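Local coordinates for twin-arginine translocation pathway signal protein (Burkholderia phytofirmans, PDB 2RJO), which probably serves as a periplasmic sugar-binding protein, holding beta-D-galactopyranose between its two lobes, at residues 81-95 against 105-117. Residues are numbered along the deposited sequence; the frame is centred on the assembly and turned at random.
Sequences VEACSKAGAYVTTIW and DYNPNYVAHLSYD. With GAL (beta-D-galactopyranose), chain B.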
# COMPACT_ATOMS: atom_id res chain seq x y z
N VAL A 81 -10.82 12.09 9.24
CA VAL A 81 -10.26 13.43 9.17
C VAL A 81 -11.13 14.44 9.91
O VAL A 81 -10.62 15.36 10.53
CB VAL A 81 -10.12 13.88 7.71
CG1 VAL A 81 -9.75 15.35 7.65
CG2 VAL A 81 -9.07 13.03 7.01
N GLU A 82 -12.45 14.26 9.83
CA GLU A 82 -13.37 15.16 10.50
C GLU A 82 -13.20 15.01 12.00
O GLU A 82 -13.16 16.01 12.72
CB GLU A 82 -14.81 14.82 10.13
CG GLU A 82 -15.35 15.52 8.88
CD GLU A 82 -16.48 14.75 8.21
OE1 GLU A 82 -17.17 13.95 8.90
OE2 GLU A 82 -16.69 14.94 7.00
N ALA A 83 -13.10 13.77 12.47
CA ALA A 83 -12.93 13.49 13.89
C ALA A 83 -11.64 14.09 14.44
O ALA A 83 -11.62 14.64 15.54
CB ALA A 83 -12.96 11.98 14.12
N CYS A 84 -10.55 13.98 13.68
CA CYS A 84 -9.28 14.53 14.13
C CYS A 84 -9.33 16.05 14.17
O CYS A 84 -8.86 16.68 15.12
CB CYS A 84 -8.15 14.10 13.19
SG CYS A 84 -7.81 12.33 13.20
N SER A 85 -9.91 16.63 13.13
CA SER A 85 -10.03 18.08 13.01
C SER A 85 -10.76 18.72 14.19
O SER A 85 -10.34 19.76 14.68
CB SER A 85 -10.75 18.43 11.71
OG SER A 85 -10.78 19.84 11.51
N LYS A 86 -11.85 18.10 14.63
CA LYS A 86 -12.62 18.63 15.75
C LYS A 86 -11.91 18.38 17.07
O LYS A 86 -12.09 19.13 18.03
CB LYS A 86 -14.00 18.00 15.79
CG LYS A 86 -14.91 18.43 14.66
CD LYS A 86 -16.12 17.53 14.55
CE LYS A 86 -17.06 18.00 13.46
NZ LYS A 86 -18.16 17.02 13.26
N ALA A 87 -11.12 17.32 17.13
CA ALA A 87 -10.38 16.99 18.35
C ALA A 87 -9.10 17.82 18.43
O ALA A 87 -8.49 17.92 19.49
CB ALA A 87 -10.05 15.53 18.36
N GLY A 88 -8.70 18.42 17.31
CA GLY A 88 -7.49 19.21 17.30
C GLY A 88 -6.26 18.35 17.10
O GLY A 88 -5.12 18.82 17.24
N ALA A 89 -6.47 17.08 16.78
CA ALA A 89 -5.35 16.17 16.54
C ALA A 89 -4.85 16.38 15.11
O ALA A 89 -5.45 17.12 14.33
CB ALA A 89 -5.81 14.74 16.73
N TYR A 90 -3.73 15.73 14.77
CA TYR A 90 -3.14 15.84 13.44
C TYR A 90 -3.14 14.47 12.77
O TYR A 90 -2.78 13.47 13.40
CB TYR A 90 -1.72 16.38 13.55
CG TYR A 90 -1.68 17.83 13.97
CD1 TYR A 90 -1.53 18.84 13.03
CD2 TYR A 90 -1.88 18.20 15.31
CE1 TYR A 90 -1.59 20.18 13.39
CE2 TYR A 90 -1.95 19.54 15.68
CZ TYR A 90 -1.81 20.53 14.71
OH TYR A 90 -1.90 21.86 15.03
N VAL A 91 -3.52 14.41 11.50
CA VAL A 91 -3.59 13.13 10.81
C VAL A 91 -3.02 13.12 9.40
O VAL A 91 -3.13 14.10 8.67
CB VAL A 91 -5.06 12.66 10.73
CG1 VAL A 91 -5.87 13.65 9.90
CG2 VAL A 91 -5.14 11.26 10.13
N THR A 92 -2.44 11.98 9.04
CA THR A 92 -1.86 11.78 7.73
C THR A 92 -2.57 10.56 7.14
O THR A 92 -2.77 9.56 7.83
CB THR A 92 -0.34 11.51 7.81
OG1 THR A 92 0.35 12.75 8.03
CG2 THR A 92 0.19 10.87 6.52
N THR A 93 -2.94 10.65 5.87
CA THR A 93 -3.63 9.56 5.19
C THR A 93 -2.72 8.83 4.21
O THR A 93 -1.83 9.43 3.62
CB THR A 93 -4.87 10.08 4.42
OG1 THR A 93 -5.91 10.37 5.36
CG2 THR A 93 -5.38 9.04 3.45
N ILE A 94 -2.95 7.53 4.06
CA ILE A 94 -2.16 6.71 3.15
C ILE A 94 -3.07 5.91 2.23
O ILE A 94 -3.97 5.23 2.70
CB ILE A 94 -1.28 5.69 3.92
CG1 ILE A 94 -0.51 6.38 5.05
CG2 ILE A 94 -0.30 5.04 2.96
CD1 ILE A 94 0.55 7.34 4.56
N TRP A 95 -2.83 5.99 0.93
CA TRP A 95 -3.60 5.22 -0.05
C TRP A 95 -5.06 5.58 -0.34
O TRP A 95 -5.38 6.01 -1.44
CB TRP A 95 -3.56 3.73 0.31
CG TRP A 95 -2.22 3.03 0.13
CD1 TRP A 95 -1.55 2.29 1.06
CD2 TRP A 95 -1.41 3.00 -1.06
NE1 TRP A 95 -0.37 1.81 0.54
CE2 TRP A 95 -0.26 2.23 -0.76
CE3 TRP A 95 -1.54 3.54 -2.34
CZ2 TRP A 95 0.75 2.00 -1.70
CZ3 TRP A 95 -0.52 3.31 -3.28
CH2 TRP A 95 0.60 2.55 -2.95
N ASP A 105 -8.03 21.66 2.68
CA ASP A 105 -9.37 22.09 3.05
C ASP A 105 -9.55 21.87 4.57
O ASP A 105 -10.57 22.25 5.14
CB ASP A 105 -10.46 21.30 2.29
CG ASP A 105 -10.53 21.68 0.81
OD1 ASP A 105 -10.36 22.87 0.47
OD2 ASP A 105 -10.77 20.79 -0.03
N TYR A 106 -8.55 21.26 5.20
CA TYR A 106 -8.60 21.04 6.65
C TYR A 106 -7.31 21.49 7.33
O TYR A 106 -6.76 20.74 8.14
CB TYR A 106 -8.85 19.56 6.99
CG TYR A 106 -10.22 19.02 6.63
CD1 TYR A 106 -10.51 18.60 5.33
CD2 TYR A 106 -11.21 18.87 7.59
CE1 TYR A 106 -11.74 18.05 5.00
CE2 TYR A 106 -12.46 18.32 7.27
CZ TYR A 106 -12.72 17.91 5.97
OH TYR A 106 -13.92 17.32 5.64
N ASN A 107 -6.82 22.69 7.01
CA ASN A 107 -5.59 23.19 7.64
C ASN A 107 -5.82 23.47 9.13
O ASN A 107 -6.85 24.04 9.51
CB ASN A 107 -5.11 24.49 6.97
CG ASN A 107 -4.68 24.28 5.52
OD1 ASN A 107 -4.33 23.18 5.12
ND2 ASN A 107 -4.70 25.36 4.74
N PRO A 108 -4.87 23.08 10.00
CA PRO A 108 -3.60 22.39 9.73
C PRO A 108 -3.67 20.92 10.19
O PRO A 108 -2.69 20.16 10.04
CB PRO A 108 -2.63 23.18 10.59
CG PRO A 108 -3.44 23.30 11.89
CD PRO A 108 -4.88 23.60 11.38
N ASN A 109 -4.82 20.52 10.72
CA ASN A 109 -5.03 19.17 11.24
C ASN A 109 -4.82 18.03 10.25
O ASN A 109 -4.25 17.00 10.60
CB ASN A 109 -6.43 19.09 11.86
CG ASN A 109 -6.66 20.15 12.94
OD1 ASN A 109 -6.35 19.94 14.11
ND2 ASN A 109 -7.18 21.29 12.53
N TYR A 110 -5.27 18.19 9.02
CA TYR A 110 -5.08 17.17 8.00
C TYR A 110 -3.75 17.50 7.35
O TYR A 110 -3.70 18.21 6.35
CB TYR A 110 -6.20 17.25 6.96
CG TYR A 110 -6.27 16.07 6.01
CD1 TYR A 110 -5.30 15.07 6.01
CD2 TYR A 110 -7.32 15.97 5.11
CE1 TYR A 110 -5.38 14.00 5.13
CE2 TYR A 110 -7.41 14.91 4.24
CZ TYR A 110 -6.44 13.92 4.25
OH TYR A 110 -6.56 12.87 3.37
N VAL A 111 -2.67 16.97 7.92
CA VAL A 111 -1.32 17.22 7.45
C VAL A 111 -1.01 16.82 6.02
O VAL A 111 -0.50 17.62 5.23
CB VAL A 111 -0.29 16.55 8.37
CG1 VAL A 111 1.11 16.86 7.88
CG2 VAL A 111 -0.50 17.02 9.79
N ALA A 112 -1.30 15.57 5.66
CA ALA A 112 -1.02 15.15 4.30
C ALA A 112 -1.58 13.79 3.92
O ALA A 112 -1.96 12.99 4.76
CB ALA A 112 0.50 15.17 4.07
N HIS A 113 -1.64 13.57 2.61
CA HIS A 113 -2.09 12.32 2.03
C HIS A 113 -0.90 11.82 1.22
O HIS A 113 -0.31 12.58 0.44
CB HIS A 113 -3.29 12.54 1.10
CG HIS A 113 -3.74 11.30 0.41
ND1 HIS A 113 -4.23 10.20 1.09
CD2 HIS A 113 -3.75 10.96 -0.90
CE1 HIS A 113 -4.51 9.24 0.23
NE2 HIS A 113 -4.23 9.67 -0.99
N LEU A 114 -0.53 10.57 1.43
CA LEU A 114 0.60 10.00 0.70
C LEU A 114 0.10 8.86 -0.18
O LEU A 114 -0.79 8.11 0.21
CB LEU A 114 1.65 9.46 1.66
CG LEU A 114 2.23 10.44 2.69
CD1 LEU A 114 3.30 9.71 3.47
CD2 LEU A 114 2.80 11.67 2.00
N SER A 115 0.69 8.72 -1.36
CA SER A 115 0.27 7.66 -2.25
C SER A 115 1.30 7.45 -3.34
O SER A 115 2.33 8.12 -3.37
CB SER A 115 -1.09 8.00 -2.86
OG SER A 115 -1.61 6.90 -3.59
N TYR A 116 1.02 6.51 -4.22
CA TYR A 116 1.90 6.22 -5.34
C TYR A 116 1.00 6.10 -6.55
O TYR A 116 -0.20 5.85 -6.41
CB TYR A 116 2.64 4.91 -5.12
CG TYR A 116 3.61 4.93 -3.97
CD1 TYR A 116 4.97 4.96 -4.19
CD2 TYR A 116 3.16 4.88 -2.65
CE1 TYR A 116 5.87 4.93 -3.13
CE2 TYR A 116 4.04 4.84 -1.58
CZ TYR A 116 5.40 4.87 -1.83
OH TYR A 116 6.30 4.82 -0.79
N ASP A 117 1.60 6.28 -7.72
CA ASP A 117 0.89 6.20 -8.99
C ASP A 117 0.58 4.74 -9.34
O ASP A 117 1.37 4.08 -10.03
CB ASP A 117 1.76 6.82 -10.08
CG ASP A 117 1.08 6.85 -11.43
OD1 ASP A 117 0.08 6.12 -11.63
OD2 ASP A 117 1.56 7.60 -12.31
C1 GAL B . -2.88 -3.40 1.39
C2 GAL B . -2.01 -3.57 0.12
C3 GAL B . -1.37 -2.21 -0.22
C4 GAL B . -2.49 -1.18 -0.46
C5 GAL B . -3.33 -1.11 0.84
C6 GAL B . -4.45 -0.11 0.64
O1 GAL B . -3.50 -4.66 1.70
O2 GAL B . -0.98 -4.52 0.37
O3 GAL B . -0.58 -2.32 -1.40
O4 GAL B . -3.32 -1.64 -1.53
O5 GAL B . -3.92 -2.41 1.15
O6 GAL B . -5.20 -0.05 1.84
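The ring of Tyr106 carries Val81 CG1 over the centre of one face, 3.8 Å from Tyr106 CD2, and Ser85 OG at its edge. Tyr110 has Val81 CG2 over a face, toward the rim and 3.7 Å from Tyr110 CE2, with Val91 O at its edge; Val111 CG2 lies at the edge of Tyr90. Branching at CB, with CG1 anti to the backbone N (chi1 171°), lets one valine of helix 74-87 make CH-pi contacts with both rings. Tyr110 OH receives a weak, 3.3 Å bond from Thr93 OG1. Trp95 offers one face to galactose, with Trp95 NE1 3.8 Å from C4 of the sugar: a broad indole suits apolar C-H groups. Trp95 CH2 lies 3.5 Å from Tyr116 CD2, the planes inclined at 34°, and NE1 is held by Tyr19 OH. Strands 90-94 and 110-115 run parallel as neighbours in the sheet of one alpha/beta lobe of the periplasmic binding protein fold, carrying Trp95 to the sugar pocket at their C-terminal end. Thr93 is bonded through both its N-H and its carbonyl: Thr93 N to Ala112 O, and Leu114 N to Thr93 O, each 2.8 Å. Ile94 CD1 packs 3.8 Å from Leu114 CB, and Leu114 in turn packs on Ile259 and Met263 of helix 253-268.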